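Local coordinates for adenosine kinase, putative (PDB 3OTX), which probably phosphorylates adenosine and related nucleosides to their monophosphates with ATP and magnesium, in purine salvage, at residues F166-F171 with N178-A183; F171-D176 with A209-V214; A159-R164 with C184-E189. The protein carries 1 engineered substitution. All coordinates share one frame; numbering follows the deposited sequence.

Contact 1. Residues F166-F171 with N178-A183; sequences FYFSGF and NHVLQA. With AP5 (bis(adenosine)-5'-pentaphosphate), chain C.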
loop_
_atom_site.group_PDB
_atom_site.type_symbol
_atom_site.label_atom_id
_atom_site.label_comp_id
_atom_site.label_asym_id
_atom_site.label_seq_id
_atom_site.Cartn_x
_atom_site.Cartn_y
_atom_site.Cartn_z
ATOM N N PHE A 166 12.808 -1.558 -0.381
ATOM C CA PHE A 166 12.089 -0.589 -1.197
ATOM C C PHE A 166 10.701 -1.141 -1.403
ATOM O O PHE A 166 10.542 -2.260 -1.899
ATOM C CB PHE A 166 12.826 -0.407 -2.532
ATOM C CG PHE A 166 14.223 0.155 -2.367
ATOM C CD1 PHE A 166 15.286 -0.677 -1.994
ATOM C CD2 PHE A 166 14.458 1.524 -2.560
ATOM C CE1 PHE A 166 16.563 -0.162 -1.844
ATOM C CE2 PHE A 166 15.754 2.043 -2.385
ATOM C CZ PHE A 166 16.789 1.198 -2.038
ATOM N N TYR A 167 9.701 -0.349 -1.002
ATOM C CA TYR A 167 8.324 -0.760 -1.149
ATOM C C TYR A 167 7.568 0.297 -1.931
ATOM O O TYR A 167 7.514 1.480 -1.516
ATOM C CB TYR A 167 7.664 -0.964 0.222
ATOM C CG TYR A 167 6.168 -1.122 0.109
ATOM C CD1 TYR A 167 5.614 -2.285 -0.420
ATOM C CD2 TYR A 167 5.327 -0.092 0.485
ATOM C CE1 TYR A 167 4.234 -2.419 -0.544
ATOM C CE2 TYR A 167 3.950 -0.223 0.368
ATOM C CZ TYR A 167 3.432 -1.379 -0.152
ATOM O OH TYR A 167 2.065 -1.495 -0.265
ATOM N N PHE A 168 6.966 -0.135 -3.033
ATOM C CA PHE A 168 6.074 0.712 -3.806
ATOM C C PHE A 168 4.702 0.112 -3.831
ATOM O O PHE A 168 4.568 -1.095 -3.982
ATOM C CB PHE A 168 6.555 0.825 -5.251
ATOM C CG PHE A 168 7.629 1.841 -5.452
ATOM C CD1 PHE A 168 8.861 1.757 -4.768
ATOM C CD2 PHE A 168 7.449 2.854 -6.377
ATOM C CE1 PHE A 168 9.868 2.723 -4.967
ATOM C CE2 PHE A 168 8.457 3.802 -6.606
ATOM C CZ PHE A 168 9.672 3.726 -5.886
ATOM N N SER A 169 3.673 0.948 -3.670
ATOM C CA SER A 169 2.322 0.462 -3.912
ATOM C C SER A 169 2.123 0.261 -5.412
ATOM O O SER A 169 2.725 0.964 -6.236
ATOM C CB SER A 169 1.305 1.470 -3.398
ATOM O OG SER A 169 1.289 2.608 -4.236
ATOM N N GLY A 170 1.250 -0.684 -5.760
ATOM C CA GLY A 170 0.844 -0.830 -7.144
ATOM C C GLY A 170 0.245 0.468 -7.663
ATOM O O GLY A 170 0.348 0.777 -8.837
ATOM N N PHE A 171 -0.371 1.235 -6.781
ATOM C CA PHE A 171 -0.919 2.548 -7.179
ATOM C C PHE A 171 0.077 3.526 -7.784
ATOM O O PHE A 171 -0.331 4.386 -8.582
ATOM C CB PHE A 171 -1.565 3.201 -5.969
ATOM C CG PHE A 171 -2.806 2.501 -5.458
ATOM C CD1 PHE A 171 -2.885 2.157 -4.091
ATOM C CD2 PHE A 171 -3.883 2.267 -6.286
ATOM C CE1 PHE A 171 -4.096 1.577 -3.583
ATOM C CE2 PHE A 171 -5.113 1.675 -5.802
ATOM C CZ PHE A 171 -5.196 1.342 -4.453
ATOM N N ASN A 178 8.624 4.965 -14.788
ATOM C CA ASN A 178 10.037 5.263 -14.681
ATOM C C ASN A 178 10.492 5.623 -13.260
ATOM O O ASN A 178 11.645 5.325 -12.897
ATOM C CB ASN A 178 10.421 6.304 -15.713
ATOM C CG ASN A 178 10.329 5.756 -17.123
ATOM O OD1 ASN A 178 10.685 4.607 -17.391
ATOM N ND2 ASN A 178 9.827 6.574 -18.034
ATOM N N HIS A 179 9.615 6.227 -12.447
ATOM C CA HIS A 179 9.996 6.501 -11.053
ATOM C C HIS A 179 10.191 5.191 -10.306
ATOM O O HIS A 179 11.117 5.037 -9.507
ATOM C CB HIS A 179 8.902 7.288 -10.327
ATOM C CG HIS A 179 8.611 8.628 -10.924
ATOM N ND1 HIS A 179 9.404 9.207 -11.891
ATOM C CD2 HIS A 179 7.607 9.508 -10.675
ATOM C CE1 HIS A 179 8.895 10.385 -12.218
ATOM N NE2 HIS A 179 7.796 10.585 -11.505
ATOM N N VAL A 180 9.316 4.232 -10.571
ATOM C CA VAL A 180 9.385 2.919 -9.961
ATOM C C VAL A 180 10.647 2.224 -10.417
ATOM O O VAL A 180 11.357 1.649 -9.577
ATOM C CB VAL A 180 8.163 2.059 -10.334
ATOM C CG1 VAL A 180 8.128 0.810 -9.461
ATOM C CG2 VAL A 180 6.855 2.860 -10.092
ATOM N N LEU A 181 10.933 2.274 -11.727
ATOM C CA LEU A 181 12.134 1.594 -12.257
ATOM C C LEU A 181 13.433 2.143 -11.655
ATOM O O LEU A 181 14.384 1.379 -11.414
ATOM C CB LEU A 181 12.155 1.644 -13.789
ATOM C CG LEU A 181 11.038 0.832 -14.426
ATOM C CD1 LEU A 181 10.974 1.151 -15.922
ATOM C CD2 LEU A 181 11.215 -0.725 -14.244
ATOM N N GLN A 182 13.442 3.433 -11.318
ATOM C CA GLN A 182 14.623 4.011 -10.656
ATOM C C GLN A 182 14.880 3.282 -9.338
ATOM O O GLN A 182 16.004 2.892 -9.045
ATOM C CB GLN A 182 14.470 5.507 -10.409
ATOM C CG GLN A 182 15.644 6.111 -9.626
ATOM C CD GLN A 182 15.458 7.583 -9.351
ATOM O OE1 GLN A 182 14.915 8.312 -10.186
ATOM N NE2 GLN A 182 15.902 8.037 -8.181
ATOM N N ALA A 183 13.837 3.086 -8.542
ATOM C CA ALA A 183 14.009 2.327 -7.299
ATOM C C ALA A 183 14.324 0.851 -7.539
ATOM O O ALA A 183 15.087 0.244 -6.776
ATOM C CB ALA A 183 12.757 2.450 -6.423
HETATM P PA AP5 C . -7.382 -8.784 3.853
HETATM O O1A AP5 C . -8.898 -8.651 3.943
HETATM O O2A AP5 C . -6.912 -9.956 3.016
HETATM O O3A AP5 C . -6.661 -7.478 3.248
HETATM P PB AP5 C . -7.204 -6.538 2.053
HETATM O O1B AP5 C . -8.243 -7.213 1.213
HETATM O O2B AP5 C . -5.999 -6.000 1.361
HETATM O O3B AP5 C . -7.888 -5.405 2.939
HETATM P PG AP5 C . -8.984 -4.292 2.631
HETATM O O1G AP5 C . -9.638 -3.960 3.937
HETATM O O2G AP5 C . -10.061 -4.712 1.655
HETATM O O3G AP5 C . -8.060 -3.125 2.193
HETATM P PD AP5 C . -8.421 -1.625 1.710
HETATM O O1D AP5 C . -9.909 -1.325 1.686
HETATM O O2D AP5 C . -7.625 -1.419 0.452
HETATM O O3D AP5 C . -7.825 -0.770 2.938
HETATM P PE AP5 C . -6.300 -0.266 3.091
HETATM O O1E AP5 C . -5.363 -1.342 2.619
HETATM O O2E AP5 C . -6.100 0.283 4.502
HETATM O O5F AP5 C . -6.813 -8.803 5.352
HETATM C C5F AP5 C . -5.408 -8.745 5.602
HETATM C C4F AP5 C . -5.130 -9.335 6.963
HETATM O O4F AP5 C . -5.930 -8.676 7.955
HETATM C C3F AP5 C . -5.528 -10.800 7.117
HETATM O O3F AP5 C . -4.471 -11.627 6.697
HETATM C C2F AP5 C . -5.875 -10.914 8.573
HETATM O O2F AP5 C . -4.702 -11.055 9.334
HETATM C C1F AP5 C . -6.464 -9.534 8.886
HETATM N N9A AP5 C . -7.947 -9.474 8.745
HETATM C C8A AP5 C . -8.667 -8.822 7.740
HETATM N N7A AP5 C . -9.992 -8.996 8.002
HETATM C C5A AP5 C . -10.120 -9.718 9.140
HETATM C C6A AP5 C . -11.202 -10.144 9.879
HETATM N N6A AP5 C . -12.450 -9.780 9.576
HETATM N N1A AP5 C . -10.978 -10.863 11.028
HETATM C C2A AP5 C . -9.699 -11.150 11.478
HETATM N N3A AP5 C . -8.625 -10.708 10.735
HETATM C C4A AP5 C . -8.827 -9.992 9.612
HETATM O O5J AP5 C . -6.198 0.953 2.022
HETATM C C5J AP5 C . -7.019 2.098 2.181
HETATM C C4J AP5 C . -6.185 3.250 1.648
HETATM O O4J AP5 C . -6.083 3.182 0.216
HETATM C C3J AP5 C . -6.814 4.627 1.885
HETATM O O3J AP5 C . -6.097 5.253 2.949
HETATM C C2J AP5 C . -6.673 5.359 0.540
HETATM O O2J AP5 C . -6.153 6.678 0.661
HETATM C C1J AP5 C . -5.707 4.469 -0.203
HETATM N N9B AP5 C . -5.794 4.596 -1.665
HETATM C C8B AP5 C . -6.920 4.377 -2.412
HETATM N N7B AP5 C . -6.594 4.642 -3.704
HETATM C C5B AP5 C . -5.278 5.019 -3.765
HETATM C C6B AP5 C . -4.439 5.386 -4.824
HETATM N N6B AP5 C . -4.854 5.520 -6.095
HETATM N N1B AP5 C . -3.162 5.737 -4.484
HETATM C C2B AP5 C . -2.643 5.648 -3.212
HETATM N N3B AP5 C . -3.482 5.331 -2.164
HETATM C C4B AP5 C . -4.770 4.987 -2.465
#
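Phe168 reaches from strand 166-169 into a hollow on helix 178-183 made by the carbonyl of His179 and by Val180 and Ala183, about one helical turn. With CG anti to the carbonyl carbon (chi1 -82°), the ring leaves the strand as a bump facing the helix. The contact is tightest along the CE1-CZ side of the ring: CE1 of Phe168 lies 3.2 Å from CB of Ala183, and CZ is nearly as close. Val180 fills the other flank, where both its methyls come up to the same ring atom, CG1 and CG2 of Val180 each 3.8 Å from CD2 of Phe168. Between these two supports the ring rim comes down on the helix backbone, with CE2 of Phe168 3.6 Å from CA of Val180. Ala183 offers only its methyl here, pressed tightly by the ring. A second, shallower bump is Phe166, whose CD2 stands 4.3 Å from CB of Ala183, while the carbonyl O of Ala183 lies over one face of its ring. Phe194 of the adjacent strand meets the Phe168 ring, closing a common apolar layer. Phe171 turns to the ligand: its ring lies with one face over the AP5 adenine, C6B being 3.3 Å above the plane, and this residue also binds adenosine. The strand and helix run antiparallel at 162°, as expected where a strand leads through a short connection into the helix that packs on it, in the beta-alpha-beta unit 165-169, 177-189, 193-197 of the PfkB (ribokinase-like) fold, with the adenosine pocket at the strand's C-terminal end.

Contact 2. Residues F171-D176 with A209-V214; sequences FTLTVD and AQLGEV. With AP5 (bis(adenosine)-5'-pentaphosphate), chain C.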
loop_
_atom_site.group_PDB
_atom_site.type_symbol
_atom_site.label_atom_id
_atom_site.label_comp_id
_atom_site.label_asym_id
_atom_site.label_seq_id
_atom_site.Cartn_x
_atom_site.Cartn_y
_atom_site.Cartn_z
ATOM N N PHE A 171 -0.371 1.235 -6.781
ATOM C CA PHE A 171 -0.919 2.548 -7.179
ATOM C C PHE A 171 0.077 3.526 -7.784
ATOM O O PHE A 171 -0.331 4.386 -8.582
ATOM C CB PHE A 171 -1.565 3.201 -5.969
ATOM C CG PHE A 171 -2.806 2.501 -5.458
ATOM C CD1 PHE A 171 -2.885 2.157 -4.091
ATOM C CD2 PHE A 171 -3.883 2.267 -6.286
ATOM C CE1 PHE A 171 -4.096 1.577 -3.583
ATOM C CE2 PHE A 171 -5.113 1.675 -5.802
ATOM C CZ PHE A 171 -5.196 1.342 -4.453
ATOM N N THR A 172 1.367 3.349 -7.493
ATOM C CA THR A 172 2.392 4.177 -8.146
ATOM C C THR A 172 2.473 3.961 -9.661
ATOM O O THR A 172 2.959 4.821 -10.360
ATOM C CB THR A 172 3.803 3.970 -7.551
ATOM O OG1 THR A 172 4.211 2.620 -7.752
ATOM C CG2 THR A 172 3.797 4.287 -6.055
ATOM N N LEU A 173 1.940 2.853 -10.164
ATOM C CA LEU A 173 2.097 2.535 -11.586
ATOM C C LEU A 173 1.239 3.444 -12.465
ATOM O O LEU A 173 1.428 3.499 -13.684
ATOM C CB LEU A 173 1.735 1.063 -11.815
ATOM C CG LEU A 173 2.728 0.139 -11.098
ATOM C CD1 LEU A 173 2.223 -1.307 -11.079
ATOM C CD2 LEU A 173 4.132 0.188 -11.745
ATOM N N THR A 174 0.296 4.150 -11.841
ATOM C CA THR A 174 -0.546 5.079 -12.628
ATOM C C THR A 174 0.072 6.468 -12.828
ATOM O O THR A 174 -0.476 7.286 -13.589
ATOM C CB THR A 174 -1.964 5.257 -12.049
ATOM O OG1 THR A 174 -1.939 6.241 -10.990
ATOM C CG2 THR A 174 -2.530 3.957 -11.553
ATOM N N VAL A 175 1.194 6.724 -12.161
ATOM C CA VAL A 175 1.849 8.036 -12.186
ATOM C C VAL A 175 2.954 7.985 -13.250
ATOM O O VAL A 175 2.700 8.328 -14.415
ATOM C CB VAL A 175 2.330 8.466 -10.790
ATOM C CG1 VAL A 175 3.064 9.828 -10.868
ATOM C CG2 VAL A 175 1.102 8.534 -9.807
ATOM N N ASP A 176 4.130 7.477 -12.895
ATOM C CA ASP A 176 5.189 7.292 -13.894
ATOM C C ASP A 176 5.976 6.041 -13.568
ATOM O O ASP A 176 6.676 5.981 -12.556
ATOM C CB ASP A 176 6.125 8.509 -13.906
ATOM C CG ASP A 176 7.092 8.499 -15.069
ATOM O OD1 ASP A 176 7.330 7.443 -15.691
ATOM O OD2 ASP A 176 7.631 9.593 -15.377
ATOM N N ALA A 209 0.826 -3.074 -18.561
ATOM C CA ALA A 209 2.123 -2.845 -19.223
ATOM C C ALA A 209 3.127 -2.332 -18.204
ATOM O O ALA A 209 4.283 -2.812 -18.152
ATOM C CB ALA A 209 1.999 -1.874 -20.403
ATOM N N GLN A 210 2.687 -1.370 -17.398
ATOM C CA GLN A 210 3.534 -0.796 -16.341
ATOM C C GLN A 210 3.910 -1.859 -15.312
ATOM O O GLN A 210 5.065 -1.979 -14.895
ATOM C CB GLN A 210 2.803 0.347 -15.639
ATOM C CG GLN A 210 2.609 1.562 -16.562
ATOM C CD GLN A 210 1.261 1.567 -17.268
ATOM O OE1 GLN A 210 0.675 0.526 -17.575
ATOM N NE2 GLN A 210 0.765 2.755 -17.520
ATOM N N LEU A 211 2.907 -2.619 -14.871
ATOM C CA LEU A 211 3.168 -3.705 -13.943
ATOM C C LEU A 211 4.172 -4.694 -14.539
ATOM O O LEU A 211 5.107 -5.131 -13.851
ATOM C CB LEU A 211 1.845 -4.418 -13.582
ATOM C CG LEU A 211 1.944 -5.593 -12.610
ATOM C CD1 LEU A 211 2.554 -5.192 -11.273
ATOM C CD2 LEU A 211 0.531 -6.231 -12.383
ATOM N N GLY A 212 4.007 -5.019 -15.811
ATOM C CA GLY A 212 4.930 -5.948 -16.476
ATOM C C GLY A 212 6.372 -5.459 -16.520
ATOM O O GLY A 212 7.299 -6.270 -16.472
ATOM N N GLU A 213 6.561 -4.150 -16.641
ATOM C CA GLU A 213 7.908 -3.573 -16.652
ATOM C C GLU A 213 8.610 -3.776 -15.308
ATOM O O GLU A 213 9.831 -3.976 -15.253
ATOM C CB GLU A 213 7.876 -2.083 -16.976
ATOM C CG GLU A 213 7.760 -1.765 -18.438
ATOM C CD GLU A 213 8.255 -0.376 -18.752
ATOM O OE1 GLU A 213 9.482 -0.153 -18.680
ATOM O OE2 GLU A 213 7.419 0.479 -19.092
ATOM N N VAL A 214 7.818 -3.721 -14.236
ATOM C CA VAL A 214 8.365 -3.734 -12.877
ATOM C C VAL A 214 8.522 -5.143 -12.291
ATOM O O VAL A 214 9.438 -5.386 -11.500
ATOM C CB VAL A 214 7.511 -2.790 -11.961
ATOM C CG1 VAL A 214 7.784 -2.963 -10.471
ATOM C CG2 VAL A 214 7.715 -1.311 -12.393
HETATM P PA AP5 C . -7.382 -8.784 3.853
HETATM O O1A AP5 C . -8.898 -8.651 3.943
HETATM O O2A AP5 C . -6.912 -9.956 3.016
HETATM O O3A AP5 C . -6.661 -7.478 3.248
HETATM P PB AP5 C . -7.204 -6.538 2.053
HETATM O O1B AP5 C . -8.243 -7.213 1.213
HETATM O O2B AP5 C . -5.999 -6.000 1.361
HETATM O O3B AP5 C . -7.888 -5.405 2.939
HETATM P PG AP5 C . -8.984 -4.292 2.631
HETATM O O1G AP5 C . -9.638 -3.960 3.937
HETATM O O2G AP5 C . -10.061 -4.712 1.655
HETATM O O3G AP5 C . -8.060 -3.125 2.193
HETATM P PD AP5 C . -8.421 -1.625 1.710
HETATM O O1D AP5 C . -9.909 -1.325 1.686
HETATM O O2D AP5 C . -7.625 -1.419 0.452
HETATM O O3D AP5 C . -7.825 -0.770 2.938
HETATM P PE AP5 C . -6.300 -0.266 3.091
HETATM O O1E AP5 C . -5.363 -1.342 2.619
HETATM O O2E AP5 C . -6.100 0.283 4.502
HETATM O O5F AP5 C . -6.813 -8.803 5.352
HETATM C C5F AP5 C . -5.408 -8.745 5.602
HETATM C C4F AP5 C . -5.130 -9.335 6.963
HETATM O O4F AP5 C . -5.930 -8.676 7.955
HETATM C C3F AP5 C . -5.528 -10.800 7.117
HETATM O O3F AP5 C . -4.471 -11.627 6.697
HETATM C C2F AP5 C . -5.875 -10.914 8.573
HETATM O O2F AP5 C . -4.702 -11.055 9.334
HETATM C C1F AP5 C . -6.464 -9.534 8.886
HETATM N N9A AP5 C . -7.947 -9.474 8.745
HETATM C C8A AP5 C . -8.667 -8.822 7.740
HETATM N N7A AP5 C . -9.992 -8.996 8.002
HETATM C C5A AP5 C . -10.120 -9.718 9.140
HETATM C C6A AP5 C . -11.202 -10.144 9.879
HETATM N N6A AP5 C . -12.450 -9.780 9.576
HETATM N N1A AP5 C . -10.978 -10.863 11.028
HETATM C C2A AP5 C . -9.699 -11.150 11.478
HETATM N N3A AP5 C . -8.625 -10.708 10.735
HETATM C C4A AP5 C . -8.827 -9.992 9.612
HETATM O O5J AP5 C . -6.198 0.953 2.022
HETATM C C5J AP5 C . -7.019 2.098 2.181
HETATM C C4J AP5 C . -6.185 3.250 1.648
HETATM O O4J AP5 C . -6.083 3.182 0.216
HETATM C C3J AP5 C . -6.814 4.627 1.885
HETATM O O3J AP5 C . -6.097 5.253 2.949
HETATM C C2J AP5 C . -6.673 5.359 0.540
HETATM O O2J AP5 C . -6.153 6.678 0.661
HETATM C C1J AP5 C . -5.707 4.469 -0.203
HETATM N N9B AP5 C . -5.794 4.596 -1.665
HETATM C C8B AP5 C . -6.920 4.377 -2.412
HETATM N N7B AP5 C . -6.594 4.642 -3.704
HETATM C C5B AP5 C . -5.278 5.019 -3.765
HETATM C C6B AP5 C . -4.439 5.386 -4.824
HETATM N N6B AP5 C . -4.854 5.520 -6.095
HETATM N N1B AP5 C . -3.162 5.737 -4.484
HETATM C C2B AP5 C . -2.643 5.648 -3.212
HETATM N N3B AP5 C . -3.482 5.331 -2.164
HETATM C C4B AP5 C . -4.770 4.987 -2.465
HETATM O O HOH W 1 1.350 5.132 -15.948
#
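Leu173 pushes its isobutyl group against helix 209-214, and this one side chain carries nearly all of the tight side of the contact. The two branches divide the work. CD1 of Leu173 meets CD1 of Leu211 at 3.9 Å and also touches that residue's CA, so it bears on the helix backbone as well as on a methyl. CD2 turns to the next helical turn, where it lies 3.9 Å from CG2 of Val214. Closer to the main chain, CB of Leu173 faces CB of Gln210 at 4.0 Å, the two backbones approaching most nearly at this pair. Ile203 of helix 201-206 packs on Leu173 too, adding another apolar neighbour.

The other side is looser and wet. Gln210 starts toward Leu173, then bends at chi2 (94°), which carries its amide alongside the Leu173 carbonyl: CG of Gln210 is 3.7 Å from O of Leu173, whereas NE2 stays 4.0 Å from it. A water bridges that gap, giving a hydrogen bond of 2.8 Å to O of Leu173 and accepting one of 2.9 Å from NE2 of Gln210.

Phe171, in the 3-10 segment, belongs to the adenosine pocket; past the end of that segment, Asp176 is the N-cap of helix 177-189, OD1 taking the bond from N of Asn178. The turn behind the pocket is thus held to helix 209-214 by apolar contact, with one polar link made through a water, which satisfies a carbonyl that the side chain does not reach directly.

Contact 3. Residues A159-R164 with C184-E189; sequences AMDESR and CRKARE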
loop_
_atom_site.group_PDB
_atom_site.type_symbol
_atom_site.label_atom_id
_atom_site.label_comp_id
_atom_site.label_asym_id
_atom_site.label_seq_id
_atom_site.Cartn_x
_atom_site.Cartn_y
_atom_site.Cartn_z
ATOM N N ALA A 159 18.150 9.146 0.331
ATOM C CA ALA A 159 17.257 8.157 0.954
ATOM C C ALA A 159 17.330 6.790 0.304
ATOM O O ALA A 159 17.350 5.755 0.998
ATOM C CB ALA A 159 15.809 8.673 0.964
ATOM N N MET A 160 17.390 6.764 -1.026
ATOM C CA MET A 160 17.532 5.493 -1.712
ATOM C C MET A 160 18.893 4.851 -1.380
ATOM O O MET A 160 18.951 3.652 -1.110
ATOM C CB MET A 160 17.394 5.666 -3.215
ATOM C CG MET A 160 15.969 5.968 -3.671
ATOM S SD MET A 160 15.843 5.623 -5.460
ATOM C CE MET A 160 14.088 5.951 -5.703
ATOM N N ASP A 161 19.959 5.645 -1.379
ATOM C CA ASP A 161 21.291 5.084 -1.099
ATOM C C ASP A 161 21.405 4.469 0.283
ATOM O O ASP A 161 22.144 3.520 0.460
ATOM C CB ASP A 161 22.418 6.100 -1.292
ATOM C CG ASP A 161 22.662 6.426 -2.761
ATOM O OD1 ASP A 161 22.316 5.583 -3.630
ATOM O OD2 ASP A 161 23.184 7.510 -3.049
ATOM N N GLU A 162 20.655 5.012 1.251
ATOM C CA GLU A 162 20.758 4.508 2.630
ATOM C C GLU A 162 19.762 3.370 2.959
ATOM O O GLU A 162 19.881 2.702 3.997
ATOM C CB GLU A 162 20.649 5.666 3.633
ATOM C CG GLU A 162 19.265 6.246 3.710
ATOM C CD GLU A 162 19.194 7.606 4.390
ATOM O OE1 GLU A 162 20.231 8.145 4.844
ATOM O OE2 GLU A 162 18.071 8.143 4.450
ATOM N N SER A 163 18.784 3.154 2.074
ATOM C CA SER A 163 17.727 2.146 2.295
ATOM C C SER A 163 18.135 0.787 1.759
ATOM O O SER A 163 18.963 0.684 0.820
ATOM C CB SER A 163 16.409 2.595 1.622
ATOM O OG SER A 163 15.980 3.827 2.185
ATOM N N ARG A 164 17.559 -0.263 2.341
ATOM C CA ARG A 164 17.834 -1.632 1.861
ATOM C C ARG A 164 16.565 -2.385 1.483
ATOM O O ARG A 164 16.637 -3.429 0.850
ATOM C CB ARG A 164 18.662 -2.442 2.866
ATOM C CG ARG A 164 20.035 -1.877 3.104
ATOM C CD ARG A 164 20.882 -1.953 1.824
ATOM N NE ARG A 164 22.235 -1.454 2.039
ATOM C CZ ARG A 164 22.613 -0.184 1.843
ATOM N NH1 ARG A 164 21.735 0.739 1.407
ATOM N NH2 ARG A 164 23.884 0.143 2.083
ATOM N N CYS A 184 13.740 0.250 -8.579
ATOM C CA CYS A 184 14.081 -1.133 -8.901
ATOM C C CYS A 184 15.573 -1.314 -9.159
ATOM O O CYS A 184 16.177 -2.275 -8.665
ATOM C CB CYS A 184 13.338 -1.556 -10.163
ATOM S SG CYS A 184 11.589 -1.809 -9.949
ATOM N N ARG A 185 16.151 -0.409 -9.944
ATOM C CA ARG A 185 17.577 -0.441 -10.214
ATOM C C ARG A 185 18.389 -0.122 -8.954
ATOM O O ARG A 185 19.439 -0.736 -8.733
ATOM C CB ARG A 185 17.908 0.506 -11.362
ATOM C CG ARG A 185 17.343 0.005 -12.707
ATOM C CD ARG A 185 17.809 0.885 -13.900
ATOM N NE ARG A 185 17.601 2.318 -13.680
ATOM C CZ ARG A 185 16.499 2.996 -14.017
ATOM N NH1 ARG A 185 15.483 2.392 -14.644
ATOM N NH2 ARG A 185 16.413 4.296 -13.735
ATOM N N LYS A 186 17.930 0.829 -8.135
ATOM C CA LYS A 186 18.657 1.131 -6.901
ATOM C C LYS A 186 18.698 -0.065 -5.948
ATOM O O LYS A 186 19.731 -0.336 -5.318
ATOM C CB LYS A 186 18.015 2.337 -6.215
ATOM C CG LYS A 186 18.709 2.744 -4.941
ATOM C CD LYS A 186 20.140 3.277 -5.190
ATOM C CE LYS A 186 20.164 4.573 -6.033
ATOM N NZ LYS A 186 21.542 5.159 -6.192
ATOM N N ALA A 187 17.576 -0.780 -5.830
ATOM C CA ALA A 187 17.537 -1.963 -4.963
ATOM C C ALA A 187 18.617 -2.968 -5.383
ATOM O O ALA A 187 19.278 -3.577 -4.532
ATOM C CB ALA A 187 16.183 -2.616 -5.022
ATOM N N ARG A 188 18.847 -3.125 -6.695
ATOM C CA ARG A 188 19.930 -4.016 -7.150
ATOM C C ARG A 188 21.309 -3.468 -6.773
ATOM O O ARG A 188 22.153 -4.208 -6.272
ATOM C CB ARG A 188 19.845 -4.269 -8.659
ATOM C CG ARG A 188 18.537 -4.964 -9.069
ATOM C CD ARG A 188 18.588 -6.447 -8.721
ATOM N NE ARG A 188 17.355 -7.125 -9.107
ATOM C CZ ARG A 188 17.039 -7.499 -10.350
ATOM N NH1 ARG A 188 17.876 -7.284 -11.369
ATOM N NH2 ARG A 188 15.875 -8.076 -10.573
ATOM N N GLU A 189 21.501 -2.165 -6.992
ATOM C CA GLU A 189 22.748 -1.488 -6.668
ATOM C C GLU A 189 23.182 -1.705 -5.223
ATOM O O GLU A 189 24.353 -1.931 -4.960
ATOM C CB GLU A 189 22.660 0.023 -6.976
ATOM C CG GLU A 189 23.976 0.816 -6.651
ATOM C CD GLU A 189 23.803 2.340 -6.813
ATOM O OE1 GLU A 189 22.737 2.809 -7.257
ATOM O OE2 GLU A 189 24.771 3.073 -6.559
HETATM O O HOH W 2 23.654 7.694 -6.065
#
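A salt bridge joins the two helices: NZ of Lys186 donates to OD1 of Asp161 at 2.7 Å, on the syn lone pair, the side of the other carboxylate oxygen. The same ammonium also binds OE1 of Glu189 on its own helix at 2.8 Å, approaching from above that carboxylate plane, so Asp161, Lys186 and Glu189 form a salt-bridge network. The lysine between them probably offsets the repulsion of the two acids. A water donates to OD2 of Asp161 and accepts a weak bond from NZ.

Apolar contact comes from the shaft of the lysine. Bends at chi2 (66°) and chi3 (64°) fold the chain over Met160, with CG of Lys186 3.6 Å from CB of Met160, before NZ reaches the acids.

Hydrogen bonds within 159-164 finish the helix end: OG of Ser163 donates to O of Ala159 at 2.6 Å, and NH1 of Arg164 grips O of both Asp161 and Ser163, each nearly in the guanidinium plane.

The ends of helices 154-162 and 177-189 thus meet beside strand 165-169, whose Phe166 packs against both Met160 and Lys186; Met160 also touches Tyr11 of the neighbouring strand 10-13.

Overall arrangement
Contacts 1 and 2 are buried and largely apolar; contact 3 is only partly buried and joins a salt-bridge network to apolar contact with the lysine shaft. Helix 177-189 runs through contacts 1 and 3, offering small and branched residues to the sheet in contact 1 and in contact 3 a lysine to helix 154-162, with Glu189 binding the same ammonium from its own helix. Contacts 1 and 2 share Phe171 and both touch AP5, and they meet directly where CG1 of Val180 packs on CG2 of Val214 at 3.6 Å. The chemistry changes from a ring against the adenine at one end of strand 165-169 to salt bridges beside the other.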